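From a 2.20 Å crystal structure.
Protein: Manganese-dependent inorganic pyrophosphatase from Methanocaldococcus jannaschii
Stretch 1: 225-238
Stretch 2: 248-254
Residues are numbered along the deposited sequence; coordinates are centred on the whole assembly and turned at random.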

# COMPACT_ATOMS: atom_id res chain seq x y z
N GLU B 225 -21.05 -20.94 26.03
CA GLU B 225 -20.46 -20.23 27.16
C GLU B 225 -20.29 -18.74 26.91
O GLU B 225 -20.41 -17.93 27.83
CB GLU B 225 -19.11 -20.82 27.55
CG GLU B 225 -18.53 -20.10 28.75
CD GLU B 225 -17.35 -20.81 29.37
OE1 GLU B 225 -16.87 -20.36 30.43
OE2 GLU B 225 -16.90 -21.82 28.78
N VAL B 226 -19.99 -18.36 25.68
CA VAL B 226 -19.83 -16.95 25.38
C VAL B 226 -21.21 -16.30 25.41
O VAL B 226 -21.35 -15.14 25.79
CB VAL B 226 -19.16 -16.73 24.00
CG1 VAL B 226 -19.24 -15.26 23.60
CG2 VAL B 226 -17.71 -17.16 24.07
N GLU B 227 -22.23 -17.06 25.03
CA GLU B 227 -23.58 -16.53 25.03
C GLU B 227 -24.06 -16.24 26.44
O GLU B 227 -24.83 -15.30 26.66
CB GLU B 227 -24.52 -17.50 24.31
CG GLU B 227 -24.15 -17.70 22.84
CD GLU B 227 -25.16 -18.55 22.09
OE1 GLU B 227 -25.51 -19.64 22.58
OE2 GLU B 227 -25.59 -18.13 21.00
N SER B 228 -23.59 -17.03 27.40
CA SER B 228 -23.96 -16.85 28.80
C SER B 228 -23.27 -15.63 29.39
O SER B 228 -23.53 -15.25 30.54
CB SER B 228 -23.60 -18.10 29.61
OG SER B 228 -22.20 -18.31 29.65
N LYS B 229 -22.38 -15.02 28.62
CA LYS B 229 -21.65 -13.83 29.06
C LYS B 229 -21.99 -12.66 28.14
O LYS B 229 -21.56 -11.54 28.37
CB LYS B 229 -20.14 -14.10 29.01
CG LYS B 229 -19.68 -15.21 29.93
CD LYS B 229 -18.20 -15.53 29.73
CE LYS B 229 -17.75 -16.69 30.60
NZ LYS B 229 -16.36 -17.12 30.27
N LYS B 230 -22.78 -12.95 27.10
CA LYS B 230 -23.19 -11.94 26.12
C LYS B 230 -23.69 -10.64 26.76
O LYS B 230 -23.28 -9.54 26.37
CB LYS B 230 -24.29 -12.52 25.23
CG LYS B 230 -24.53 -11.78 23.92
CD LYS B 230 -25.80 -12.24 23.22
CE LYS B 230 -25.83 -13.74 23.00
NZ LYS B 230 -24.72 -14.24 22.14
N GLU B 231 -24.57 -10.78 27.75
CA GLU B 231 -25.15 -9.65 28.46
C GLU B 231 -24.06 -8.80 29.10
O GLU B 231 -23.96 -7.60 28.83
CB GLU B 231 -26.11 -10.17 29.54
CG GLU B 231 -26.75 -9.11 30.40
CD GLU B 231 -27.66 -9.70 31.46
OE1 GLU B 231 -28.23 -8.93 32.27
OE2 GLU B 231 -27.81 -10.94 31.49
N ASP B 232 -23.25 -9.42 29.95
CA ASP B 232 -22.18 -8.69 30.62
C ASP B 232 -21.23 -8.07 29.61
O ASP B 232 -20.77 -6.94 29.81
CB ASP B 232 -21.40 -9.62 31.55
CG ASP B 232 -22.25 -10.15 32.69
OD1 ASP B 232 -22.93 -9.33 33.35
OD2 ASP B 232 -22.23 -11.38 32.93
N ILE B 233 -20.93 -8.80 28.53
CA ILE B 233 -20.04 -8.30 27.49
C ILE B 233 -20.62 -7.04 26.85
O ILE B 233 -19.90 -6.06 26.63
CB ILE B 233 -19.79 -9.37 26.38
CG1 ILE B 233 -18.92 -10.50 26.93
CG2 ILE B 233 -19.10 -8.73 25.18
CD1 ILE B 233 -18.66 -11.62 25.95
N TYR B 234 -21.92 -7.06 26.58
CA TYR B 234 -22.58 -5.90 25.98
C TYR B 234 -22.49 -4.67 26.88
O TYR B 234 -22.18 -3.57 26.41
CB TYR B 234 -24.05 -6.20 25.68
CG TYR B 234 -24.66 -5.17 24.75
CD1 TYR B 234 -24.36 -5.18 23.39
CD2 TYR B 234 -25.48 -4.15 25.24
CE1 TYR B 234 -24.86 -4.20 22.53
CE2 TYR B 234 -25.99 -3.17 24.39
CZ TYR B 234 -25.67 -3.20 23.04
OH TYR B 234 -26.15 -2.23 22.20
N LYS B 235 -22.78 -4.85 28.16
CA LYS B 235 -22.72 -3.74 29.10
C LYS B 235 -21.33 -3.11 29.05
O LYS B 235 -21.20 -1.89 28.91
CB LYS B 235 -23.01 -4.22 30.53
CG LYS B 235 -23.04 -3.10 31.56
CD LYS B 235 -23.23 -3.62 32.98
CE LYS B 235 -24.59 -4.25 33.19
NZ LYS B 235 -24.75 -4.74 34.59
N LEU B 236 -20.30 -3.95 29.14
CA LEU B 236 -18.93 -3.44 29.08
C LEU B 236 -18.67 -2.70 27.77
O LEU B 236 -17.99 -1.67 27.75
CB LEU B 236 -17.93 -4.58 29.28
CG LEU B 236 -17.85 -5.20 30.69
CD1 LEU B 236 -16.86 -6.35 30.71
CD2 LEU B 236 -17.43 -4.15 31.69
N LEU B 237 -19.21 -3.21 26.67
CA LEU B 237 -19.00 -2.56 25.39
C LEU B 237 -19.71 -1.20 25.34
O LEU B 237 -19.26 -0.28 24.65
CB LEU B 237 -19.48 -3.46 24.24
CG LEU B 237 -18.71 -4.77 24.01
CD1 LEU B 237 -19.29 -5.49 22.80
CD2 LEU B 237 -17.23 -4.49 23.77
N GLU B 238 -20.80 -1.07 26.09
CA GLU B 238 -21.54 0.18 26.13
C GLU B 238 -20.72 1.22 26.87
O GLU B 238 -20.72 2.40 26.51
CB GLU B 238 -22.89 -0.00 26.84
CG GLU B 238 -23.91 -0.77 26.02
CD GLU B 238 -25.27 -0.85 26.69
OE1 GLU B 238 -25.37 -1.45 27.78
OE2 GLU B 238 -26.24 -0.30 26.13
N LEU B 248 -18.92 3.84 16.94
CA LEU B 248 -19.54 2.52 16.81
C LEU B 248 -18.63 1.37 17.21
O LEU B 248 -17.41 1.40 17.00
CB LEU B 248 -19.99 2.28 15.37
CG LEU B 248 -20.35 0.84 14.98
CD1 LEU B 248 -21.67 0.41 15.63
CD2 LEU B 248 -20.44 0.73 13.46
N ILE B 249 -19.25 0.33 17.79
CA ILE B 249 -18.53 -0.87 18.19
C ILE B 249 -19.33 -2.11 17.79
O ILE B 249 -20.55 -2.18 18.00
CB ILE B 249 -18.27 -0.92 19.72
CG1 ILE B 249 -17.18 0.09 20.11
CG2 ILE B 249 -17.85 -2.33 20.13
CD1 ILE B 249 -16.78 0.05 21.57
N VAL B 250 -18.63 -3.06 17.18
CA VAL B 250 -19.21 -4.32 16.73
C VAL B 250 -18.33 -5.42 17.31
O VAL B 250 -17.10 -5.36 17.19
CB VAL B 250 -19.18 -4.42 15.19
CG1 VAL B 250 -19.66 -5.80 14.74
CG2 VAL B 250 -20.04 -3.33 14.58
N PHE B 251 -18.94 -6.40 17.96
CA PHE B 251 -18.20 -7.51 18.53
C PHE B 251 -18.71 -8.78 17.90
O PHE B 251 -19.90 -9.10 17.99
CB PHE B 251 -18.40 -7.60 20.04
CG PHE B 251 -17.40 -8.50 20.71
CD1 PHE B 251 -16.12 -8.04 20.98
CD2 PHE B 251 -17.73 -9.81 21.04
CE1 PHE B 251 -15.18 -8.88 21.57
CE2 PHE B 251 -16.80 -10.65 21.62
CZ PHE B 251 -15.51 -10.18 21.89
N LEU B 252 -17.81 -9.51 17.26
CA LEU B 252 -18.16 -10.73 16.56
C LEU B 252 -17.99 -12.00 17.39
O LEU B 252 -16.87 -12.37 17.76
CB LEU B 252 -17.33 -10.86 15.29
CG LEU B 252 -17.38 -9.67 14.34
CD1 LEU B 252 -16.35 -9.83 13.23
CD2 LEU B 252 -18.78 -9.51 13.78
N ILE B 253 -19.11 -12.66 17.69
CA ILE B 253 -19.05 -13.93 18.41
C ILE B 253 -19.05 -14.91 17.24
O ILE B 253 -20.10 -15.23 16.70
CB ILE B 253 -20.29 -14.16 19.27
CG1 ILE B 253 -20.36 -13.09 20.36
CG2 ILE B 253 -20.23 -15.55 19.89
CD1 ILE B 253 -21.61 -13.18 21.25
N THR B 254 -17.86 -15.35 16.85
CA THR B 254 -17.72 -16.25 15.71
C THR B 254 -17.84 -17.75 16.03
O THR B 254 -17.07 -18.32 16.82
CB THR B 254 -16.38 -15.95 15.00
OG1 THR B 254 -16.40 -14.60 14.52
CG2 THR B 254 -16.15 -16.89 13.82

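The centre of this contact is a leucine set against a phenylalanine. Leu-237 points its CA-to-CB bond toward the strand, and its CD1 reaches CB of Phe-251 at 3.6 Å, close packing for two carbons. The methyl thus meets the root of the aromatic side chain, where the ring leaves the backbone. Ile-233, one helical turn earlier, meets the ring itself more loosely, with CG2 4.5 Å from CD2 of Phe-251. Both aliphatic groups approach the ring obliquely.

Leu-237 also serves a second neighbour. Its CD2 lies 4.3 Å from CG2 of Ile-249, while its carbonyl O comes within 4.0 Å of CD1 of the same isoleucine, so Ile-249 packs against helix backbone as well as side chain. CD1 of Leu-237, besides meeting Phe-251, also lies 4.4 Å from CG2 of Ile-249, so the leucine bridges the two strand residues.

The rule on the strand is alternation. Ile-249, Phe-251 and Ile-253 point toward the helical stretch, whereas Val-250 between them points away and loses no surface to it. On the helix the corresponding rule is the four-residue step from Ile-233 to Leu-237, which the backbone bond from Leu-237 N to Ile-233 O, 2.9 Å, spans directly. Helix 230-238 and the strand run nearly antiparallel, at 155°, with their axes 10.0 Å apart at closest approach. No hydrogen bond crosses between the stretches; side-chain packing does the work.

Toward the other end, Ile-253 takes over. Val-226, in the preceding helical segment, places CG1 3.9 Å from CG2 of Ile-253, so the apolar strip continues past the start of helix 230-238. The same isoleucine also meets a lysine: CD1 of Ile-253 is 3.4 Å from NZ of Lys-230. That lysine starts out sideways, but with chi3 and chi4 both m its chain bends and its end comes nearer the strand. The ammonium gains no polar partner from Ile-253; its hydrogen bonding is met elsewhere in the structure.

Beyond this, some polar groups pair within the first stretch. Ser-228 OG donates to the carbonyl O of Glu-225 at 2.6 Å, folding back in the p rotamer onto the preceding turn. Lys-229 NZ forms a salt bridge with Glu-225 OE1 at 3.3 Å, its hydrogen bond weak, and has a further partner elsewhere in the structure. None of these three residues touches the strand.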